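Local coordinates for transcriptional regulator, LacI family protein (Rhodococcus jostii, PDB 3K9C), which probably acts as a LacI-family transcription factor that binds cis-regulatory DNA, at residues V218-S223 and L265-V270. Sequence-based numbering, arbitrary orientation.
Sequences VGYDDS and LAPHLV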
loop_
_atom_site.group_PDB
_atom_site.type_symbol
_atom_site.label_atom_id
_atom_site.label_comp_id
_atom_site.label_asym_id
_atom_site.label_seq_id
_atom_site.Cartn_x
_atom_site.Cartn_y
_atom_site.Cartn_z
ATOM N N VAL B 218 18.065 8.794 2.202
ATOM C CA VAL B 218 17.327 8.753 3.463
ATOM C C VAL B 218 15.836 8.982 3.175
ATOM O O VAL B 218 15.472 9.880 2.400
ATOM C CB VAL B 218 17.784 9.857 4.438
ATOM C CG1 VAL B 218 16.947 9.795 5.697
ATOM C CG2 VAL B 218 19.249 9.689 4.769
ATOM N N GLY B 219 14.980 8.179 3.798
ATOM C CA GLY B 219 13.552 8.336 3.603
ATOM C C GLY B 219 12.933 8.981 4.825
ATOM O O GLY B 219 13.631 9.606 5.618
ATOM N N TYR B 220 11.622 8.835 4.981
ATOM C CA TYR B 220 10.933 9.396 6.126
ATOM C C TYR B 220 9.631 8.622 6.341
ATOM O O TYR B 220 8.922 8.316 5.378
ATOM C CB TYR B 220 10.653 10.893 5.890
ATOM C CG TYR B 220 10.565 11.725 7.150
ATOM C CD1 TYR B 220 11.557 12.661 7.465
ATOM C CD2 TYR B 220 9.487 11.591 8.024
ATOM C CE1 TYR B 220 11.470 13.445 8.624
ATOM C CE2 TYR B 220 9.395 12.360 9.181
ATOM C CZ TYR B 220 10.389 13.282 9.473
ATOM O OH TYR B 220 10.315 14.019 10.631
ATOM N N ASP B 221 9.363 8.298 7.610
ATOM C CA ASP B 221 8.178 7.566 8.095
ATOM C C ASP B 221 8.466 6.208 8.741
ATOM O O ASP B 221 7.755 5.801 9.663
ATOM C CB ASP B 221 7.137 7.328 6.982
ATOM C CG ASP B 221 6.431 8.601 6.549
ATOM O OD1 ASP B 221 6.498 9.614 7.278
ATOM O OD2 ASP B 221 5.796 8.578 5.477
ATOM N N ASP B 222 9.500 5.522 8.255
ATOM C CA ASP B 222 9.863 4.181 8.725
ATOM C C ASP B 222 8.647 3.289 8.507
ATOM O O ASP B 222 8.151 2.645 9.435
ATOM C CB ASP B 222 10.265 4.171 10.211
ATOM C CG ASP B 222 10.907 2.842 10.641
ATOM O OD1 ASP B 222 11.525 2.174 9.786
ATOM O OD2 ASP B 222 10.818 2.469 11.833
ATOM N N SER B 223 8.169 3.272 7.267
ATOM C CA SER B 223 7.008 2.475 6.905
ATOM C C SER B 223 7.481 1.103 6.436
ATOM O O SER B 223 8.684 0.857 6.361
ATOM C CB SER B 223 6.211 3.180 5.801
ATOM O OG SER B 223 6.929 3.207 4.584
ATOM N N LEU B 265 5.365 15.381 18.612
ATOM C CA LEU B 265 6.200 14.270 19.047
ATOM C C LEU B 265 7.587 14.248 18.401
ATOM O O LEU B 265 7.755 14.606 17.232
ATOM C CB LEU B 265 5.489 12.952 18.743
ATOM C CG LEU B 265 4.008 12.893 19.133
ATOM C CD1 LEU B 265 3.451 11.518 18.803
ATOM C CD2 LEU B 265 3.845 13.197 20.622
ATOM N N ALA B 266 8.576 13.808 19.169
ATOM C CA ALA B 266 9.947 13.725 18.684
ATOM C C ALA B 266 10.148 12.494 17.816
ATOM O O ALA B 266 9.699 11.403 18.155
ATOM C CB ALA B 266 10.910 13.675 19.852
ATOM N N PRO B 267 10.819 12.661 16.666
ATOM C CA PRO B 267 11.077 11.542 15.758
ATOM C C PRO B 267 12.479 11.016 16.049
ATOM O O PRO B 267 13.213 11.616 16.828
ATOM C CB PRO B 267 11.000 12.204 14.391
ATOM C CG PRO B 267 11.672 13.516 14.656
ATOM C CD PRO B 267 11.052 13.948 15.981
ATOM N N HIS B 268 12.846 9.893 15.449
ATOM C CA HIS B 268 14.188 9.362 15.647
ATOM C C HIS B 268 14.732 8.741 14.380
ATOM O O HIS B 268 13.977 8.351 13.489
ATOM C CB HIS B 268 14.250 8.370 16.826
ATOM C CG HIS B 268 13.129 7.383 16.876
ATOM N ND1 HIS B 268 13.163 6.174 16.211
ATOM C CD2 HIS B 268 11.953 7.408 17.550
ATOM C CE1 HIS B 268 12.060 5.496 16.475
ATOM N NE2 HIS B 268 11.309 6.224 17.285
ATOM N N LEU B 269 16.054 8.683 14.296
ATOM C CA LEU B 269 16.725 8.132 13.131
ATOM C C LEU B 269 16.795 6.625 13.194
ATOM O O LEU B 269 17.092 6.053 14.232
ATOM C CB LEU B 269 18.147 8.687 13.009
ATOM C CG LEU B 269 18.974 8.050 11.886
ATOM C CD1 LEU B 269 18.424 8.493 10.548
ATOM C CD2 LEU B 269 20.442 8.446 12.022
ATOM N N VAL B 270 16.516 5.991 12.066
ATOM C CA VAL B 270 16.575 4.553 11.967
ATOM C C VAL B 270 17.534 4.252 10.830
ATOM O O VAL B 270 17.179 4.374 9.652
ATOM C CB VAL B 270 15.188 3.950 11.660
ATOM C CG1 VAL B 270 15.296 2.424 11.541
ATOM C CG2 VAL B 270 14.211 4.331 12.750
#
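Asp222 and Val270 are the closest CA pair across the two segments, 7.5 Å apart, and no hydrogen bond joins the segments. Residues 218-223 leave the end of strand 216-218, an outer strand of the four-stranded parallel sheet, and turn through Asp221 and Asp222, both with positive phi, toward helix 224-227. Residues 265-270 pass through the break of strand 262-270 in the mixed sheet, Ala266 and Pro267 being loop and 268-270 strand. The CB of Asp222 and of Val270 each point toward the opposing segment, and the two side chains cross at about a right angle. The carboxylate lies against the valine methyls, OD2 of Asp222 4.0 Å from CG2 of Val270 and OD1 of Asp222 4.2 Å from CG1 of Val270. A chi1 of -169° turns the Asp222 carboxylate away from its own backbone N and over to this methyl pair. Farther along, Tyr220 starts away from the strand, but its ring swings back until OH is 4.2 Å from CB of Pro267. Ile236 touches both Tyr220 and Pro267, and Arg143 makes a cation-pi contact with the tyrosine. Next to it, Asp221 OD2 hydrogen-bonds a glycerol, probably from the crystallisation liquor, in the cleft between the lobes where LacI-family proteins usually bind effectors. Across the segments the chemistry is loose van der Waals contact between polar ends and aliphatic carbons, while the charge of Asp222 is met by a salt bridge from OD1 to Arg272.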